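Local coordinates for protein putative malic enzyme ((S)-malate:NAD+ oxidoreductase (decarboxylating)) (Streptococcus pyogenes, PDB 2A9F) that probably catalyses the NAD-dependent oxidative decarboxylation of (S)-malate with the help of a divalent metal ion such as magnesium or manganese, at residues 103-108 and 328-333; 182-187 and 279-284. All coordinates share one frame; numbering follows the deposited sequence.

Contact 1. Residues 103-108 and 328-333; sequences AGVDAI and IFRGAL
R330 NH2 comes within 2.8 Å of the carbonyl oxygen G104 O while also donating a hydrogen bond to OD1 of N66, an asparagine that turns its ND2 to G104 O and to D106 OD2, so one side chain ties the loop before strand 106-111 to the arginine. G104 lies at the edge of the guanidinium, its O near the plane and its N in it. Over one face of the group, and not closely, lies V105 CG2. NH1 forms a salt bridge with D334, one helical turn further on, so NH1 and NH2 each have a partner. Along the arginine, CG is anti to the backbone N (chi1 164°); the chain, bent at chi2 and chi3, leads across to G104. Nearer the helix, the root of the arginine is apolar: R330 CB lies 4.1 Å from A103 CB and 4.2 Å from V105 CG2. The other branch of V105, CG1, anti to its own backbone N (chi1 -168°), meets L333 CD2 at 3.8 Å, the two side chains crossing at a slant. V68 touches both V105 and L333, and the V105 side chain is about 10 Å from that of K95, the predicted proton acceptor. Helix 325-335 thus docks where helix 85-102 leads into strand 106-111, at the helix-to-strand turn of the beta-alpha-beta crossover formed by 67-72, 85-102 and 106-111 in the parallel sheet of the malic enzyme N-terminal domain.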
loop_
_atom_site.group_PDB
_atom_site.type_symbol
_atom_site.label_atom_id
_atom_site.label_comp_id
_atom_site.label_asym_id
_atom_site.label_seq_id
_atom_site.Cartn_x
_atom_site.Cartn_y
_atom_site.Cartn_z
ATOM N N ALA A 103 5.563 -16.086 -8.270
ATOM C CA ALA A 103 5.946 -16.531 -6.940
ATOM C C ALA A 103 4.673 -16.295 -6.168
ATOM O O ALA A 103 3.725 -15.781 -6.736
ATOM C CB ALA A 103 7.081 -15.668 -6.421
ATOM N N GLY A 104 4.595 -16.652 -4.902
ATOM C CA GLY A 104 3.328 -16.396 -4.219
ATOM C C GLY A 104 3.332 -15.085 -3.452
ATOM O O GLY A 104 2.695 -14.960 -2.404
ATOM N N VAL A 105 4.039 -14.095 -3.989
ATOM C CA VAL A 105 4.190 -12.814 -3.320
ATOM C C VAL A 105 3.073 -11.806 -3.523
ATOM O O VAL A 105 2.663 -11.536 -4.645
ATOM C CB VAL A 105 5.520 -12.134 -3.744
ATOM C CG1 VAL A 105 5.835 -10.935 -2.812
ATOM C CG2 VAL A 105 6.651 -13.163 -3.742
ATOM N N ASP A 106 2.593 -11.257 -2.414
ATOM C CA ASP A 106 1.563 -10.229 -2.442
ATOM C C ASP A 106 2.318 -8.900 -2.567
ATOM O O ASP A 106 3.090 -8.518 -1.683
ATOM C CB ASP A 106 0.729 -10.265 -1.150
ATOM C CG ASP A 106 -0.146 -11.536 -1.036
ATOM O OD1 ASP A 106 -1.011 -11.768 -1.929
ATOM O OD2 ASP A 106 0.034 -12.294 -0.046
ATOM N N ALA A 107 2.119 -8.214 -3.686
ATOM C CA ALA A 107 2.792 -6.946 -3.925
ATOM C C ALA A 107 1.766 -5.835 -4.150
ATOM O O ALA A 107 0.831 -5.992 -4.931
ATOM C CB ALA A 107 3.736 -7.069 -5.145
ATOM N N ILE A 108 1.963 -4.721 -3.452
ATOM C CA ILE A 108 1.104 -3.546 -3.521
ATOM C C ILE A 108 1.819 -2.478 -4.355
ATOM O O ILE A 108 2.912 -2.058 -4.013
ATOM C CB ILE A 108 0.869 -2.921 -2.097
ATOM C CG1 ILE A 108 0.366 -3.964 -1.109
ATOM C CG2 ILE A 108 -0.125 -1.768 -2.187
ATOM C CD1 ILE A 108 -0.998 -4.499 -1.415
ATOM N N ILE A 328 13.745 -14.157 -5.570
ATOM C CA ILE A 328 14.554 -13.493 -4.559
ATOM C C ILE A 328 13.755 -12.993 -3.366
ATOM O O ILE A 328 14.201 -13.120 -2.221
ATOM C CB ILE A 328 15.330 -12.312 -5.166
ATOM C CG1 ILE A 328 16.121 -12.790 -6.381
ATOM C CG2 ILE A 328 16.291 -11.722 -4.128
ATOM C CD1 ILE A 328 16.855 -11.694 -7.069
ATOM N N PHE A 329 12.588 -12.405 -3.618
ATOM C CA PHE A 329 11.774 -11.935 -2.503
ATOM C C PHE A 329 11.039 -13.098 -1.863
ATOM O O PHE A 329 10.811 -13.096 -0.649
ATOM C CB PHE A 329 10.750 -10.882 -2.933
ATOM C CG PHE A 329 11.315 -9.499 -3.064
ATOM C CD1 PHE A 329 11.751 -9.023 -4.297
ATOM C CD2 PHE A 329 11.387 -8.660 -1.959
ATOM C CE1 PHE A 329 12.239 -7.742 -4.428
ATOM C CE2 PHE A 329 11.877 -7.369 -2.081
ATOM C CZ PHE A 329 12.303 -6.912 -3.321
ATOM N N ARG A 330 10.658 -14.089 -2.668
ATOM C CA ARG A 330 9.954 -15.239 -2.107
ATOM C C ARG A 330 10.922 -15.902 -1.129
ATOM O O ARG A 330 10.541 -16.232 -0.004
ATOM C CB ARG A 330 9.518 -16.223 -3.204
ATOM C CG ARG A 330 9.132 -17.617 -2.677
ATOM C CD ARG A 330 8.266 -17.536 -1.419
ATOM N NE ARG A 330 6.927 -17.032 -1.696
ATOM C CZ ARG A 330 6.159 -16.429 -0.794
ATOM N NH1 ARG A 330 6.599 -16.255 0.432
ATOM N NH2 ARG A 330 4.950 -16.011 -1.121
ATOM N N GLY A 331 12.178 -16.058 -1.559
ATOM C CA GLY A 331 13.196 -16.653 -0.711
ATOM C C GLY A 331 13.502 -15.792 0.501
ATOM O O GLY A 331 13.658 -16.296 1.613
ATOM N N ALA A 332 13.581 -14.483 0.287
ATOM C CA ALA A 332 13.870 -13.528 1.351
ATOM C C ALA A 332 12.733 -13.463 2.377
ATOM O O ALA A 332 12.981 -13.401 3.586
ATOM C CB ALA A 332 14.098 -12.152 0.739
ATOM N N LEU A 333 11.493 -13.445 1.879
ATOM C CA LEU A 333 10.294 -13.406 2.716
ATOM C C LEU A 333 10.233 -14.665 3.575
ATOM O O LEU A 333 10.023 -14.597 4.785
ATOM C CB LEU A 333 9.041 -13.340 1.829
ATOM C CG LEU A 333 8.171 -12.071 1.750
ATOM C CD1 LEU A 333 8.814 -10.898 2.481
ATOM C CD2 LEU A 333 7.904 -11.748 0.282
#

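Contact 2. Residues 182-187 and 279-284; sequences LKKSLD and MAARPV
Two loops that each lead into a parallel strand of the Rossmann-type NAD-binding domain meet here at the protein surface. L182 and R282 make the main contact. The leucine branch point CG lies 3.6 Å from R282 CB, and L182 CD1 reaches the same carbon at 3.8 Å, so the leucine rests on the base of the arginine while the two side chains run past each other in opposite directions. The second methyl, CD2, lies 3.3 Å from the backbone oxygen R282 O and goes on to touch V284 CG2 at 4.0 Å. K184 adds a longer-range approach: CG is anti to the carbonyl carbon (chi1 -49°) and the chain runs extended from there, bringing NZ to 3.9 Å from R282 N, with no hydrogen bond across the contact. The polar end of R282 turns elsewhere, forming a cation-pi interaction with Y306, whose side chain also touches L182. I261, just before strand 262-264, touches both L182 and K184; that strand runs between strands 190-194 and 284-287. The contact therefore joins the exit of helix 162-180 to the start of strand 284-287, where V284 packs on S178 of that helix.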
loop_
_atom_site.group_PDB
_atom_site.type_symbol
_atom_site.label_atom_id
_atom_site.label_comp_id
_atom_site.label_asym_id
_atom_site.label_seq_id
_atom_site.Cartn_x
_atom_site.Cartn_y
_atom_site.Cartn_z
ATOM N N LEU A 182 31.788 -23.671 -22.897
ATOM C CA LEU A 182 33.038 -23.139 -23.419
ATOM C C LEU A 182 34.174 -23.997 -22.871
ATOM O O LEU A 182 35.253 -24.084 -23.462
ATOM C CB LEU A 182 33.220 -21.673 -22.999
ATOM C CG LEU A 182 33.026 -20.659 -24.133
ATOM C CD1 LEU A 182 31.652 -20.848 -24.741
ATOM C CD2 LEU A 182 33.190 -19.243 -23.619
ATOM N N LYS A 183 33.895 -24.645 -21.741
ATOM C CA LYS A 183 34.844 -25.511 -21.055
ATOM C C LYS A 183 35.885 -24.702 -20.311
ATOM O O LYS A 183 37.033 -25.121 -20.192
ATOM C CB LYS A 183 35.540 -26.455 -22.043
ATOM C CG LYS A 183 34.916 -27.843 -22.141
ATOM C CD LYS A 183 33.462 -27.789 -22.586
ATOM C CE LYS A 183 32.902 -29.191 -22.784
ATOM N NZ LYS A 183 33.002 -30.011 -21.547
ATOM N N LYS A 184 35.480 -23.545 -19.805
ATOM C CA LYS A 184 36.391 -22.683 -19.065
ATOM C C LYS A 184 35.827 -22.446 -17.667
ATOM O O LYS A 184 34.666 -22.726 -17.417
ATOM C CB LYS A 184 36.545 -21.355 -19.809
ATOM C CG LYS A 184 36.845 -21.523 -21.294
ATOM C CD LYS A 184 36.901 -20.188 -22.055
ATOM C CE LYS A 184 37.179 -20.410 -23.542
ATOM N NZ LYS A 184 37.114 -19.161 -24.347
ATOM N N SER A 185 36.648 -21.950 -16.751
ATOM C CA SER A 185 36.166 -21.664 -15.404
ATOM C C SER A 185 35.973 -20.155 -15.267
ATOM O O SER A 185 36.284 -19.389 -16.185
ATOM C CB SER A 185 37.162 -22.149 -14.345
ATOM O OG SER A 185 36.696 -21.865 -13.033
ATOM N N LEU A 186 35.457 -19.734 -14.119
ATOM C CA LEU A 186 35.226 -18.319 -13.872
ATOM C C LEU A 186 36.516 -17.673 -13.353
ATOM O O LEU A 186 36.602 -16.451 -13.218
ATOM C CB LEU A 186 34.091 -18.155 -12.855
ATOM C CG LEU A 186 33.527 -16.751 -12.615
ATOM C CD1 LEU A 186 33.003 -16.150 -13.915
ATOM C CD2 LEU A 186 32.421 -16.845 -11.571
ATOM N N ASP A 187 37.517 -18.508 -13.075
ATOM C CA ASP A 187 38.804 -18.036 -12.571
ATOM C C ASP A 187 39.833 -18.106 -13.677
ATOM O O ASP A 187 41.009 -17.855 -13.445
ATOM C CB ASP A 187 39.290 -18.904 -11.413
ATOM C CG ASP A 187 38.231 -19.113 -10.345
ATOM O OD1 ASP A 187 38.134 -18.270 -9.424
ATOM O OD2 ASP A 187 37.493 -20.123 -10.435
ATOM N N MET A 279 38.986 -10.700 -29.965
ATOM C CA MET A 279 38.650 -11.211 -28.630
ATOM C C MET A 279 39.156 -12.646 -28.503
ATOM O O MET A 279 39.717 -13.191 -29.448
ATOM C CB MET A 279 37.138 -11.191 -28.397
ATOM C CG MET A 279 36.520 -9.805 -28.217
ATOM S SD MET A 279 34.761 -9.898 -27.761
ATOM C CE MET A 279 34.885 -10.554 -26.125
ATOM N N ALA A 280 38.959 -13.258 -27.339
ATOM C CA ALA A 280 39.399 -14.631 -27.131
ATOM C C ALA A 280 38.732 -15.573 -28.146
ATOM O O ALA A 280 38.065 -15.114 -29.082
ATOM C CB ALA A 280 39.100 -15.071 -25.700
ATOM N N ALA A 281 38.909 -16.882 -27.953
ATOM C CA ALA A 281 38.386 -17.901 -28.869
ATOM C C ALA A 281 36.876 -17.928 -29.058
ATOM O O ALA A 281 36.390 -17.703 -30.170
ATOM C CB ALA A 281 38.874 -19.270 -28.438
ATOM N N ARG A 282 36.141 -18.237 -27.986
ATOM C CA ARG A 282 34.668 -18.280 -28.021
ATOM C C ARG A 282 34.181 -17.045 -27.252
ATOM O O ARG A 282 33.834 -17.113 -26.067
ATOM C CB ARG A 282 34.149 -19.553 -27.340
ATOM C CG ARG A 282 34.924 -20.819 -27.693
ATOM C CD ARG A 282 34.429 -21.513 -28.955
ATOM N NE ARG A 282 33.733 -22.758 -28.638
ATOM C CZ ARG A 282 33.386 -23.672 -29.537
ATOM N NH1 ARG A 282 33.674 -23.482 -30.819
ATOM N NH2 ARG A 282 32.746 -24.772 -29.156
ATOM N N PRO A 283 34.160 -15.891 -27.925
ATOM C CA PRO A 283 33.733 -14.632 -27.318
ATOM C C PRO A 283 32.244 -14.488 -27.003
ATOM O O PRO A 283 31.401 -14.499 -27.898
ATOM C CB PRO A 283 34.214 -13.599 -28.331
ATOM C CG PRO A 283 34.010 -14.307 -29.626
ATOM C CD PRO A 283 34.538 -15.689 -29.337
ATOM N N VAL A 284 31.933 -14.359 -25.720
ATOM C CA VAL A 284 30.559 -14.163 -25.283
ATOM C C VAL A 284 30.385 -12.645 -25.275
ATOM O O VAL A 284 31.373 -11.915 -25.209
ATOM C CB VAL A 284 30.325 -14.732 -23.860
ATOM C CG1 VAL A 284 28.883 -14.530 -23.446
ATOM C CG2 VAL A 284 30.676 -16.202 -23.826
#

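Contact 2 is nested inside the loop closed by contact 1: along the chain come 103-108, 182-187, 279-284 and finally 328-333. The two lie on opposite sides of the chain's centre, 35 Å apart between centres and about 17 Å between nearest atoms, and do not touch. Contact 1 brings helix 325-335, late in the chain, to the four-stranded parallel sheet that contains strand 106-111. Contact 2 stays within the Rossmann-type domain, joining loops beside the six-stranded mixed sheet. Together they show a Rossmann-type sheet built between two visits to the N-terminal sheet, so the chain returns to the first sheet after completing the second.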